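Side-chain contacts in uncharacterized protein (Magnetospirillum magneticum AMB-1, PDB 5MU5), which probably glycosylates flagellin as a member of the Maf glycosyltransferase family, which takes part in the formation of bacterial flagella: residues 70-75 with 211-216; 124-129 with 133-138; 321-326 with 365-370; 349-354 with 372-377. All blocks are in the same frame, centred on the assembly; numbering follows the deposited sequence.

Contact 1: 70-75 with 211-216; sequences TRTALG and RLFVAY
The hydroxyl of Thr72 is held by two partners, a distant arginine and a carbonyl one helical turn back: its OG1 receives an N-H from NH2 of Arg211 at 3.0 Å, while the carbonyl O of Met68 in helix 61-71 is the second partner. The arginine bond fastens the end of that helix, where Thr72 is the first residue to leave helical geometry, to strand 211-214, an outer strand of the four-stranded parallel sheet (order 3-2-1-4) in the Maf N-terminal domain. OG1 lies between the backbone N and the carbonyl carbon of Thr72 (chi1 53°). The N-H points at it fairly straight (157°) and close to the guanidinium plane. Arg211 gets there by leaving its strand with CG opposite the backbone N and then bending at chi2 (74°), and its side chain crosses that of Thr72 at about a right angle. One guanidinium face lies against the backbone at the helix end. The carbonyl O of Thr72 sits 3.0 Å above the plane and Ala73 CA 3.5 Å above it, both offset toward the rim. The other terminal nitrogen, NH1, forms a salt bridge with Asp142 and a hydrogen bond with Gln141, which ties the strand and the helix end to helix 134-142 as well. Phe213 adds an apolar boundary: its CE1 lies 4.1 Å from Thr72 OG1, which meets the ring at its edge, near the ring plane.

Contact 2: 124-129 with 133-138; sequences MVCLGL and YQLPIL
Met124 folds its thioether against Leu138, and this is the tight end of the contact: CE of Met124 comes within 3.6 Å of CB of Leu138, the two side chains crossing at about a right angle. Strand 123-127 here opens the beta-alpha-beta unit that continues through helix 134-142 to strand 146-150, and helix and strand segments run nearly antiparallel (161°) with their axes 11.2 Å apart. In the middle the larger sulfur of Cys126 keeps ordinary van der Waals distance, 4.1 Å from SG to Leu135 CD2. Leu129 CD1 meets Leu135 CD1 at 3.8 Å. Pro136, on the helix side turned from the strand, is exposed to solvent, whereas helix 61-71 covers Ile137. At the loop end one polar bond takes over. A bend at chi2 (-79°) turns the Gln134 amide back so that NE2 donates to Leu129 O at 2.9 Å, nearly straight (167°) and in the amide plane, although it reaches the carbonyl from a tilt off that group's own plane. Sulfur and methyl groups thus fill the buried interface without directional demands, while the single hydrogen bond from the Gln134 amide gives the loop's buried carbonyl a partner and fixes loop against helix.

Contact 3: 321-326 with 365-370; sequences MLLENG and VYYFRP
Leu323 lays its CD1 methyl over one face of the Arg369 guanidinium, 3.5 Å above the plane and offset toward the rim, so that the methyl is nearest NH1 (3.5 Å) while CZ lies 3.6 Å from it. The same methyl faces the phenol of Tyr367 from the ring's edge, near its plane, with CD1 only 3.1 Å from Tyr367 OH, a tight approach, slightly closer than usual for a carbon and an oxygen. One branch of one leucine therefore carries the contact, wedged between a tyrosine and an arginine.

The three residues lie at the C-terminal ends of strands 319-322 and 363-367, inside the large mixed sheet to which the MptE-like region contributes these strands. Strand 346-350 separates these two in the sheet, so side chains have to span its width. Arg369 does so fully extended from CG to NE, with CG opposite its backbone N (chi1 -161°), and crosses Leu323 at about a right angle; along the way it touches Ser350. Tyr367, two residues earlier at the end of the same strand, takes a different first torsion, CG lying between the backbone N and the carbonyl carbon (chi1 74°). Leu323 also rests on Thr396 of helix 393-404.

No hydrogen bond joins the two segments. The methyl covers part of one face of a partly exposed guanidinium and abuts the phenol oxygen without bonding to either; Tyr367 OH finds its hydrogen bond with Ser389 OG instead.

Contact 4: 349-354 with 372-377; sequences GSNTVD and LSSYAL
Ser374 turns its OG between the backbone N and carbonyl carbon (chi1 48°), and Thr352 gives its OG1 the equivalent place (chi1 61°), which leaves the Thr352 methyl pointing toward the helix. CG2 of Thr352 consequently sits 3.3 Å from Ser374 OG, and Leu372 CD1 adds a looser apolar touch to CG2 at 4.3 Å. The contact joins a type I beta turn, Ser350 to Val353, at the end of strand 346-350, to the first turn of helix 373-378, with Leu372 at its N-cap. The threonine hydroxyl faces back into its own segment, sharing a 2.8 Å hydrogen bond with Ser350 OG. Beside it, the Asn351 amide passes Ser374, ND2 lying 3.7 Å from CB, and donates to a water at 2.9 Å; that water is hydrogen-bonded to Ser374 OG at 2.6 Å. ND2 is bonded to Ser252 OG of helix 242-257 too, and OD1 accepts from the backbone N-H of Arg369, which must donate and so supports this orientation of the amide. Polar groups therefore meet through a water instead of directly: the turn and the helix start are linked by a bridge of Asn351, water and Ser374, with the threonine methyl packed alongside.

Overall arrangement
The four contacts fall into two pairs on opposite sides of the chain's centre. Contacts 1 and 2, 8 Å apart between centres, share the small parallel sheet of the Maf N-terminal domain: strands 211-214 and 123-127 are neighbours, and Phe213 O lies 2.7 Å from Leu127 N. Contacts 3 and 4, 7 Å apart between centres, alternate along the chain and meet at the larger mixed sheet, where Tyr367 O is 2.9 Å from Asn351 N. Centres of the two pairs are 44 to 47 Å apart, and their nearest atoms about 28 to 30 Å. Contacts 3 and 4 lie at C-terminal ends of parallel strands, where Rossmann-like folds often bind ligands; no ligand at these contacts confirms such a site.

Contact 1: 70-75 with 211-216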
loop_
_atom_site.group_PDB
_atom_site.type_symbol
_atom_site.label_atom_id
_atom_site.label_comp_id
_atom_site.label_asym_id
_atom_site.label_seq_id
_atom_site.Cartn_x
_atom_site.Cartn_y
_atom_site.Cartn_z
ATOM N N THR A 70 -15.187 -14.478 28.276
ATOM C CA THR A 70 -15.006 -15.904 28.544
ATOM C C THR A 70 -15.663 -16.802 27.490
ATOM O O THR A 70 -15.071 -17.770 27.033
ATOM C CB THR A 70 -15.620 -16.244 29.904
ATOM O OG1 THR A 70 -14.931 -15.500 30.907
ATOM C CG2 THR A 70 -15.532 -17.741 30.196
ATOM N N ARG A 71 -16.891 -16.469 27.120
ATOM C CA ARG A 71 -17.695 -17.279 26.193
ATOM C C ARG A 71 -17.214 -17.237 24.728
ATOM O O ARG A 71 -17.485 -18.162 23.971
ATOM C CB ARG A 71 -19.164 -16.804 26.288
ATOM C CG ARG A 71 -20.125 -17.356 25.255
ATOM C CD ARG A 71 -21.494 -16.671 25.270
ATOM N NE ARG A 71 -21.539 -15.331 24.649
ATOM C CZ ARG A 71 -21.619 -15.074 23.326
ATOM N NH1 ARG A 71 -21.613 -16.064 22.414
ATOM N NH2 ARG A 71 -21.684 -13.801 22.901
ATOM N N THR A 72 -16.504 -16.179 24.327
ATOM C CA THR A 72 -16.136 -15.977 22.921
ATOM C C THR A 72 -14.699 -16.350 22.543
ATOM O O THR A 72 -14.196 -15.933 21.498
ATOM C CB THR A 72 -16.393 -14.513 22.493
ATOM O OG1 THR A 72 -15.746 -13.599 23.393
ATOM C CG2 THR A 72 -17.853 -14.235 22.478
ATOM N N ALA A 73 -14.059 -17.166 23.361
ATOM C CA ALA A 73 -12.656 -17.534 23.140
ATOM C C ALA A 73 -12.377 -18.259 21.831
ATOM O O ALA A 73 -11.291 -18.107 21.275
ATOM C CB ALA A 73 -12.159 -18.402 24.293
ATOM N N LEU A 74 -13.336 -19.050 21.352
ATOM C CA LEU A 74 -13.086 -19.961 20.221
ATOM C C LEU A 74 -13.954 -19.778 18.973
ATOM O O LEU A 74 -13.631 -20.305 17.915
ATOM C CB LEU A 74 -13.244 -21.399 20.718
ATOM C CG LEU A 74 -12.363 -21.808 21.915
ATOM C CD1 LEU A 74 -12.812 -23.141 22.507
ATOM C CD2 LEU A 74 -10.890 -21.864 21.515
ATOM N N GLY A 75 -15.065 -19.064 19.094
ATOM C CA GLY A 75 -15.970 -18.915 17.971
ATOM C C GLY A 75 -15.365 -18.074 16.865
ATOM O O GLY A 75 -14.770 -17.033 17.135
ATOM N N ARG A 211 -8.475 -11.594 17.333
ATOM C CA ARG A 211 -9.618 -11.468 18.212
ATOM C C ARG A 211 -10.184 -10.060 18.109
ATOM O O ARG A 211 -9.450 -9.074 18.218
ATOM C CB ARG A 211 -9.189 -11.740 19.662
ATOM C CG ARG A 211 -10.335 -11.825 20.671
ATOM C CD ARG A 211 -11.118 -13.114 20.547
ATOM N NE ARG A 211 -12.088 -13.263 21.639
ATOM C CZ ARG A 211 -11.824 -13.792 22.835
ATOM N NH1 ARG A 211 -10.602 -14.224 23.136
ATOM N NH2 ARG A 211 -12.794 -13.876 23.744
ATOM N N LEU A 212 -11.494 -9.980 17.905
ATOM C CA LEU A 212 -12.223 -8.726 17.888
ATOM C C LEU A 212 -13.157 -8.700 19.098
ATOM O O LEU A 212 -13.748 -9.726 19.439
ATOM C CB LEU A 212 -13.046 -8.649 16.623
ATOM C CG LEU A 212 -12.246 -8.810 15.332
ATOM C CD1 LEU A 212 -13.199 -8.902 14.160
ATOM C CD2 LEU A 212 -11.292 -7.643 15.174
ATOM N N PHE A 213 -13.269 -7.544 19.760
ATOM C CA PHE A 213 -14.106 -7.423 20.946
ATOM C C PHE A 213 -14.620 -5.997 21.123
ATOM O O PHE A 213 -13.852 -5.044 21.095
ATOM C CB PHE A 213 -13.332 -7.852 22.189
ATOM C CG PHE A 213 -14.204 -8.125 23.364
ATOM C CD1 PHE A 213 -14.750 -9.392 23.554
ATOM C CD2 PHE A 213 -14.507 -7.113 24.278
ATOM C CE1 PHE A 213 -15.593 -9.642 24.632
ATOM C CE2 PHE A 213 -15.342 -7.364 25.361
ATOM C CZ PHE A 213 -15.891 -8.625 25.539
ATOM N N VAL A 214 -15.929 -5.874 21.317
ATOM C CA VAL A 214 -16.581 -4.602 21.478
ATOM C C VAL A 214 -16.866 -4.478 22.970
ATOM O O VAL A 214 -17.579 -5.296 23.532
ATOM C CB VAL A 214 -17.863 -4.535 20.617
ATOM C CG1 VAL A 214 -18.697 -3.307 20.959
ATOM C CG2 VAL A 214 -17.504 -4.537 19.129
ATOM N N ALA A 215 -16.295 -3.459 23.614
ATOM C CA ALA A 215 -16.382 -3.328 25.081
ATOM C C ALA A 215 -17.735 -2.884 25.622
ATOM O O ALA A 215 -18.088 -3.243 26.720
ATOM C CB ALA A 215 -15.288 -2.401 25.604
ATOM N N TYR A 216 -18.458 -2.068 24.877
ATOM C CA TYR A 216 -19.763 -1.599 25.286
ATOM C C TYR A 216 -20.528 -1.298 24.017
ATOM O O TYR A 216 -19.954 -1.353 22.912
ATOM C CB TYR A 216 -19.662 -0.373 26.194
ATOM C CG TYR A 216 -18.796 0.757 25.663
ATOM C CD1 TYR A 216 -19.323 1.735 24.827
ATOM C CD2 TYR A 216 -17.463 0.861 26.020
ATOM C CE1 TYR A 216 -18.545 2.776 24.350
ATOM C CE2 TYR A 216 -16.672 1.889 25.539
ATOM C CZ TYR A 216 -17.222 2.849 24.709
ATOM O OH TYR A 216 -16.452 3.875 24.243
#

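Contact 2: 124-129 with 133-138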
loop_
_atom_site.group_PDB
_atom_site.type_symbol
_atom_site.label_atom_id
_atom_site.label_comp_id
_atom_site.label_asym_id
_atom_site.label_seq_id
_atom_site.Cartn_x
_atom_site.Cartn_y
_atom_site.Cartn_z
ATOM N N MET A 124 -4.801 -8.438 18.670
ATOM C CA MET A 124 -6.060 -8.336 19.385
ATOM C C MET A 124 -6.561 -6.924 19.215
ATOM O O MET A 124 -5.815 -5.966 19.465
ATOM C CB MET A 124 -5.871 -8.575 20.862
ATOM C CG MET A 124 -7.092 -8.161 21.653
ATOM S SD MET A 124 -7.104 -8.920 23.264
ATOM C CE MET A 124 -7.429 -10.621 22.763
ATOM N N VAL A 125 -7.815 -6.788 18.811
ATOM C CA VAL A 125 -8.424 -5.471 18.613
ATOM C C VAL A 125 -9.628 -5.261 19.535
ATOM O O VAL A 125 -10.607 -5.982 19.455
ATOM C CB VAL A 125 -8.875 -5.289 17.164
ATOM C CG1 VAL A 125 -9.557 -3.938 16.995
ATOM C CG2 VAL A 125 -7.699 -5.406 16.212
ATOM N N CYS A 126 -9.555 -4.273 20.404
ATOM C CA CYS A 126 -10.654 -3.955 21.309
ATOM C C CYS A 126 -11.310 -2.676 20.875
ATOM O O CYS A 126 -10.681 -1.612 20.841
ATOM C CB CYS A 126 -10.163 -3.769 22.731
ATOM S SG CYS A 126 -9.305 -5.219 23.326
ATOM N N LEU A 127 -12.578 -2.782 20.520
ATOM C CA LEU A 127 -13.326 -1.632 20.095
ATOM C C LEU A 127 -14.049 -1.236 21.344
ATOM O O LEU A 127 -15.037 -1.857 21.734
ATOM C CB LEU A 127 -14.271 -2.017 18.971
ATOM C CG LEU A 127 -13.412 -2.622 17.866
ATOM C CD1 LEU A 127 -14.093 -3.840 17.277
ATOM C CD2 LEU A 127 -13.068 -1.567 16.843
ATOM N N GLY A 128 -13.503 -0.232 22.005
ATOM C CA GLY A 128 -13.980 0.172 23.306
ATOM C C GLY A 128 -13.072 -0.425 24.375
ATOM O O GLY A 128 -12.523 -1.531 24.219
ATOM N N LEU A 129 -12.878 0.345 25.439
ATOM C CA LEU A 129 -12.146 -0.101 26.609
ATOM C C LEU A 129 -13.111 -0.145 27.778
ATOM O O LEU A 129 -13.184 -1.141 28.490
ATOM C CB LEU A 129 -10.993 0.855 26.921
ATOM C CG LEU A 129 -10.186 0.599 28.198
ATOM C CD1 LEU A 129 -9.387 -0.679 28.080
ATOM C CD2 LEU A 129 -9.261 1.761 28.451
ATOM N N TYR A 133 -12.515 -4.219 32.221
ATOM C CA TYR A 133 -12.785 -5.502 32.879
ATOM C C TYR A 133 -12.554 -6.718 31.939
ATOM O O TYR A 133 -12.146 -7.782 32.385
ATOM C CB TYR A 133 -14.219 -5.525 33.413
ATOM C CG TYR A 133 -14.504 -4.533 34.527
ATOM C CD1 TYR A 133 -13.694 -4.488 35.657
ATOM C CD2 TYR A 133 -15.598 -3.676 34.467
ATOM C CE1 TYR A 133 -13.947 -3.607 36.690
ATOM C CE2 TYR A 133 -15.869 -2.791 35.499
ATOM C CZ TYR A 133 -15.030 -2.760 36.610
ATOM O OH TYR A 133 -15.255 -1.897 37.658
ATOM N N GLN A 134 -12.797 -6.556 30.644
ATOM C CA GLN A 134 -12.566 -7.642 29.685
ATOM C C GLN A 134 -11.099 -8.017 29.481
ATOM O O GLN A 134 -10.798 -9.180 29.226
ATOM C CB GLN A 134 -13.209 -7.324 28.309
ATOM C CG GLN A 134 -12.624 -6.140 27.524
ATOM C CD GLN A 134 -13.096 -4.768 28.012
ATOM O OE1 GLN A 134 -13.848 -4.668 28.972
ATOM N NE2 GLN A 134 -12.650 -3.715 27.350
ATOM N N LEU A 135 -10.190 -7.053 29.620
ATOM C CA LEU A 135 -8.756 -7.254 29.275
ATOM C C LEU A 135 -8.021 -8.426 29.902
ATOM O O LEU A 135 -7.431 -9.216 29.187
ATOM C CB LEU A 135 -7.936 -5.978 29.507
ATOM C CG LEU A 135 -8.112 -4.871 28.484
ATOM C CD1 LEU A 135 -7.235 -3.693 28.880
ATOM C CD2 LEU A 135 -7.771 -5.334 27.076
ATOM N N PRO A 136 -8.019 -8.532 31.234
ATOM C CA PRO A 136 -7.338 -9.680 31.810
ATOM C C PRO A 136 -7.727 -10.977 31.123
ATOM O O PRO A 136 -6.862 -11.755 30.759
ATOM C CB PRO A 136 -7.834 -9.697 33.258
ATOM C CG PRO A 136 -8.266 -8.305 33.558
ATOM C CD PRO A 136 -8.622 -7.652 32.258
ATOM N N ILE A 137 -9.022 -11.189 30.928
ATOM C CA ILE A 137 -9.533 -12.436 30.340
ATOM C C ILE A 137 -9.092 -12.643 28.884
ATOM O O ILE A 137 -8.620 -13.714 28.533
ATOM C CB ILE A 137 -11.078 -12.509 30.428
ATOM C CG1 ILE A 137 -11.523 -12.514 31.895
ATOM C CG2 ILE A 137 -11.603 -13.762 29.721
ATOM C CD1 ILE A 137 -12.996 -12.214 32.114
ATOM N N LEU A 138 -9.240 -11.619 28.048
ATOM C CA LEU A 138 -8.855 -11.714 26.634
ATOM C C LEU A 138 -7.345 -11.960 26.480
ATOM O O LEU A 138 -6.914 -12.726 25.632
ATOM C CB LEU A 138 -9.257 -10.432 25.875
ATOM C CG LEU A 138 -10.747 -10.054 25.798
ATOM C CD1 LEU A 138 -10.945 -8.653 25.209
ATOM C CD2 LEU A 138 -11.496 -11.064 24.964
#

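Contact 3: 321-326 with 365-370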
loop_
_atom_site.group_PDB
_atom_site.type_symbol
_atom_site.label_atom_id
_atom_site.label_comp_id
_atom_site.label_asym_id
_atom_site.label_seq_id
_atom_site.Cartn_x
_atom_site.Cartn_y
_atom_site.Cartn_z
ATOM N N MET A 321 3.976 9.507 -22.570
ATOM C CA MET A 321 4.125 8.970 -21.220
ATOM C C MET A 321 3.990 7.461 -21.215
ATOM O O MET A 321 3.147 6.889 -21.945
ATOM C CB MET A 321 3.083 9.543 -20.280
ATOM C CG MET A 321 2.944 11.045 -20.310
ATOM S SD MET A 321 4.373 11.956 -19.736
ATOM C CE MET A 321 4.620 11.164 -18.134
ATOM N N LEU A 322 4.831 6.823 -20.404
ATOM C CA LEU A 322 4.743 5.396 -20.192
ATOM C C LEU A 322 4.992 5.102 -18.720
ATOM O O LEU A 322 6.011 5.534 -18.168
ATOM C CB LEU A 322 5.753 4.657 -21.049
ATOM C CG LEU A 322 5.593 3.145 -21.075
ATOM C CD1 LEU A 322 4.251 2.734 -21.677
ATOM C CD2 LEU A 322 6.753 2.505 -21.839
ATOM N N LEU A 323 4.074 4.354 -18.105
ATOM C CA LEU A 323 4.176 3.966 -16.691
ATOM C C LEU A 323 4.601 2.509 -16.542
ATOM O O LEU A 323 5.528 2.211 -15.815
ATOM C CB LEU A 323 2.829 4.159 -15.995
ATOM C CG LEU A 323 2.679 3.694 -14.529
ATOM C CD1 LEU A 323 3.593 4.492 -13.624
ATOM C CD2 LEU A 323 1.235 3.827 -14.057
ATOM N N GLU A 324 3.911 1.621 -17.248
ATOM C CA GLU A 324 4.077 0.184 -17.076
ATOM C C GLU A 324 5.407 -0.391 -17.518
ATOM O O GLU A 324 5.968 -0.021 -18.549
ATOM C CB GLU A 324 3.019 -0.589 -17.869
ATOM C CG GLU A 324 1.565 -0.393 -17.475
ATOM C CD GLU A 324 0.652 -1.406 -18.191
ATOM O OE1 GLU A 324 0.761 -2.625 -17.891
ATOM O OE2 GLU A 324 -0.173 -0.997 -19.054
ATOM N N ASN A 325 5.868 -1.345 -16.723
ATOM C CA ASN A 325 6.980 -2.196 -17.075
ATOM C C ASN A 325 6.441 -3.297 -18.005
ATOM O O ASN A 325 5.248 -3.508 -18.087
ATOM C CB ASN A 325 7.559 -2.832 -15.792
ATOM C CG ASN A 325 8.424 -4.054 -16.082
ATOM O OD1 ASN A 325 7.942 -5.199 -15.994
ATOM N ND2 ASN A 325 9.683 -3.820 -16.485
ATOM N N GLY A 326 7.310 -4.006 -18.706
ATOM C CA GLY A 326 6.846 -5.171 -19.457
ATOM C C GLY A 326 6.876 -5.084 -20.965
ATOM O O GLY A 326 6.797 -4.012 -21.559
ATOM N N VAL A 365 13.412 10.584 -21.154
ATOM C CA VAL A 365 13.539 11.104 -19.810
ATOM C C VAL A 365 12.869 10.132 -18.829
ATOM O O VAL A 365 11.742 9.680 -19.061
ATOM C CB VAL A 365 12.842 12.455 -19.657
ATOM C CG1 VAL A 365 13.066 12.989 -18.253
ATOM C CG2 VAL A 365 13.361 13.444 -20.693
ATOM N N TYR A 366 13.567 9.821 -17.739
ATOM C CA TYR A 366 13.068 8.915 -16.732
ATOM C C TYR A 366 12.738 9.640 -15.435
ATOM O O TYR A 366 13.416 10.572 -15.059
ATOM C CB TYR A 366 14.108 7.840 -16.391
ATOM C CG TYR A 366 14.404 6.915 -17.519
ATOM C CD1 TYR A 366 13.426 6.097 -18.031
ATOM C CD2 TYR A 366 15.676 6.873 -18.087
ATOM C CE1 TYR A 366 13.696 5.256 -19.076
ATOM C CE2 TYR A 366 15.956 6.046 -19.143
ATOM C CZ TYR A 366 14.970 5.235 -19.624
ATOM O OH TYR A 366 15.249 4.414 -20.674
ATOM N N TYR A 367 11.707 9.184 -14.740
ATOM C CA TYR A 367 11.497 9.590 -13.361
ATOM C C TYR A 367 11.610 8.292 -12.553
ATOM O O TYR A 367 11.496 7.184 -13.101
ATOM C CB TYR A 367 10.156 10.272 -13.174
ATOM C CG TYR A 367 8.979 9.338 -13.205
ATOM C CD1 TYR A 367 8.380 8.991 -14.385
ATOM C CD2 TYR A 367 8.482 8.791 -12.031
ATOM C CE1 TYR A 367 7.299 8.108 -14.404
ATOM C CE2 TYR A 367 7.409 7.926 -12.037
ATOM C CZ TYR A 367 6.827 7.582 -13.222
ATOM O OH TYR A 367 5.745 6.732 -13.195
ATOM N N PHE A 368 11.862 8.429 -11.263
ATOM C CA PHE A 368 12.048 7.271 -10.412
ATOM C C PHE A 368 10.787 6.924 -9.667
ATOM O O PHE A 368 10.274 7.696 -8.860
ATOM C CB PHE A 368 13.256 7.461 -9.500
ATOM C CG PHE A 368 14.514 7.411 -10.259
ATOM C CD1 PHE A 368 14.987 8.537 -10.880
ATOM C CD2 PHE A 368 15.144 6.201 -10.482
ATOM C CE1 PHE A 368 16.109 8.477 -11.667
ATOM C CE2 PHE A 368 16.291 6.132 -11.245
ATOM C CZ PHE A 368 16.772 7.276 -11.843
ATOM N N ARG A 369 10.267 5.747 -9.989
ATOM C CA ARG A 369 9.059 5.291 -9.373
ATOM C C ARG A 369 9.346 4.729 -7.974
ATOM O O ARG A 369 10.128 3.810 -7.831
ATOM C CB ARG A 369 8.372 4.262 -10.249
ATOM C CG ARG A 369 6.946 4.170 -9.832
ATOM C CD ARG A 369 6.145 3.164 -10.593
ATOM N NE ARG A 369 4.772 3.283 -10.111
ATOM C CZ ARG A 369 3.760 2.561 -10.551
ATOM N NH1 ARG A 369 3.966 1.670 -11.504
ATOM N NH2 ARG A 369 2.545 2.739 -10.042
ATOM N N PRO A 370 8.707 5.293 -6.944
ATOM C CA PRO A 370 9.037 4.912 -5.576
ATOM C C PRO A 370 8.533 3.532 -5.142
ATOM O O PRO A 370 7.824 2.861 -5.888
ATOM C CB PRO A 370 8.392 6.031 -4.736
ATOM C CG PRO A 370 7.304 6.589 -5.582
ATOM C CD PRO A 370 7.710 6.379 -7.008
#

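Contact 4: 349-354 with 372-377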
loop_
_atom_site.group_PDB
_atom_site.type_symbol
_atom_site.label_atom_id
_atom_site.label_comp_id
_atom_site.label_asym_id
_atom_site.label_seq_id
_atom_site.Cartn_x
_atom_site.Cartn_y
_atom_site.Cartn_z
ATOM N N GLY A 349 9.175 8.365 -19.039
ATOM C CA GLY A 349 8.777 7.110 -18.488
ATOM C C GLY A 349 9.366 6.842 -17.125
ATOM O O GLY A 349 10.341 7.462 -16.688
ATOM N N SER A 350 8.731 5.904 -16.446
ATOM C CA SER A 350 9.266 5.339 -15.231
ATOM C C SER A 350 10.619 4.673 -15.528
ATOM O O SER A 350 10.832 4.126 -16.613
ATOM C CB SER A 350 8.288 4.299 -14.699
ATOM O OG SER A 350 8.945 3.429 -13.818
ATOM N N ASN A 351 11.519 4.684 -14.552
ATOM C CA ASN A 351 12.801 4.028 -14.729
ATOM C C ASN A 351 12.693 2.529 -14.979
ATOM O O ASN A 351 13.646 1.910 -15.451
ATOM C CB ASN A 351 13.736 4.295 -13.545
ATOM C CG ASN A 351 13.170 3.838 -12.206
ATOM O OD1 ASN A 351 12.035 4.182 -11.812
ATOM N ND2 ASN A 351 13.987 3.088 -11.471
ATOM N N THR A 352 11.525 1.953 -14.693
ATOM C CA THR A 352 11.312 0.532 -14.883
ATOM C C THR A 352 10.608 0.164 -16.183
ATOM O O THR A 352 10.236 -0.980 -16.348
ATOM C CB THR A 352 10.480 -0.038 -13.739
ATOM O OG1 THR A 352 9.218 0.607 -13.736
ATOM C CG2 THR A 352 11.196 0.170 -12.384
ATOM N N VAL A 353 10.419 1.101 -17.112
ATOM C CA VAL A 353 9.816 0.717 -18.387
ATOM C C VAL A 353 10.761 -0.201 -19.164
ATOM O O VAL A 353 11.981 -0.226 -18.919
ATOM C CB VAL A 353 9.416 1.921 -19.262
ATOM C CG1 VAL A 353 8.422 2.790 -18.509
ATOM C CG2 VAL A 353 10.633 2.724 -19.751
ATOM N N ASP A 354 10.207 -0.958 -20.104
ATOM C CA ASP A 354 11.031 -1.873 -20.890
ATOM C C ASP A 354 12.233 -1.134 -21.520
ATOM O O ASP A 354 12.059 -0.120 -22.155
ATOM C CB ASP A 354 10.183 -2.558 -21.966
ATOM C CG ASP A 354 10.882 -3.786 -22.588
ATOM O OD1 ASP A 354 11.794 -3.595 -23.428
ATOM O OD2 ASP A 354 10.492 -4.931 -22.241
ATOM N N LEU A 372 9.988 0.529 -4.635
ATOM C CA LEU A 372 10.449 -0.630 -5.394
ATOM C C LEU A 372 11.926 -0.787 -5.125
ATOM O O LEU A 372 12.570 0.159 -4.707
ATOM C CB LEU A 372 10.228 -0.430 -6.902
ATOM C CG LEU A 372 8.787 -0.303 -7.411
ATOM C CD1 LEU A 372 8.740 0.195 -8.857
ATOM C CD2 LEU A 372 8.045 -1.621 -7.304
ATOM N N SER A 373 12.455 -1.980 -5.377
ATOM C CA SER A 373 13.885 -2.236 -5.270
ATOM C C SER A 373 14.688 -1.301 -6.189
ATOM O O SER A 373 15.760 -0.859 -5.839
ATOM C CB SER A 373 14.191 -3.688 -5.661
ATOM O OG SER A 373 13.765 -3.961 -6.998
ATOM N N SER A 374 14.147 -1.005 -7.362
ATOM C CA SER A 374 14.790 -0.128 -8.324
ATOM C C SER A 374 14.888 1.309 -7.818
ATOM O O SER A 374 15.792 2.039 -8.211
ATOM C CB SER A 374 14.005 -0.161 -9.631
ATOM O OG SER A 374 12.619 -0.000 -9.370
ATOM N N TYR A 375 13.946 1.723 -6.975
ATOM C CA TYR A 375 13.994 3.062 -6.403
ATOM C C TYR A 375 15.159 3.154 -5.430
ATOM O O TYR A 375 16.004 4.040 -5.520
ATOM C CB TYR A 375 12.692 3.410 -5.673
ATOM C CG TYR A 375 12.710 4.817 -5.151
ATOM C CD1 TYR A 375 12.434 5.892 -6.002
ATOM C CD2 TYR A 375 13.035 5.091 -3.818
ATOM C CE1 TYR A 375 12.462 7.192 -5.544
ATOM C CE2 TYR A 375 13.078 6.393 -3.350
ATOM C CZ TYR A 375 12.796 7.441 -4.223
ATOM O OH TYR A 375 12.836 8.745 -3.784
ATOM N N ALA A 376 15.215 2.207 -4.507
ATOM C CA ALA A 376 16.232 2.221 -3.488
ATOM C C ALA A 376 17.612 2.095 -4.099
ATOM O O ALA A 376 18.558 2.678 -3.614
ATOM C CB ALA A 376 15.991 1.085 -2.503
ATOM N N LEU A 377 17.736 1.332 -5.169
ATOM C CA LEU A 377 19.049 1.075 -5.710
ATOM C C LEU A 377 19.514 2.234 -6.612
ATOM O O LEU A 377 20.634 2.729 -6.466
ATOM C CB LEU A 377 19.037 -0.264 -6.444
ATOM C CG LEU A 377 20.377 -1.000 -6.538
ATOM C CD1 LEU A 377 20.179 -2.371 -7.178
ATOM C CD2 LEU A 377 21.393 -0.190 -7.333
HETATM O O HOH W 1 12.126 2.561 -9.352
#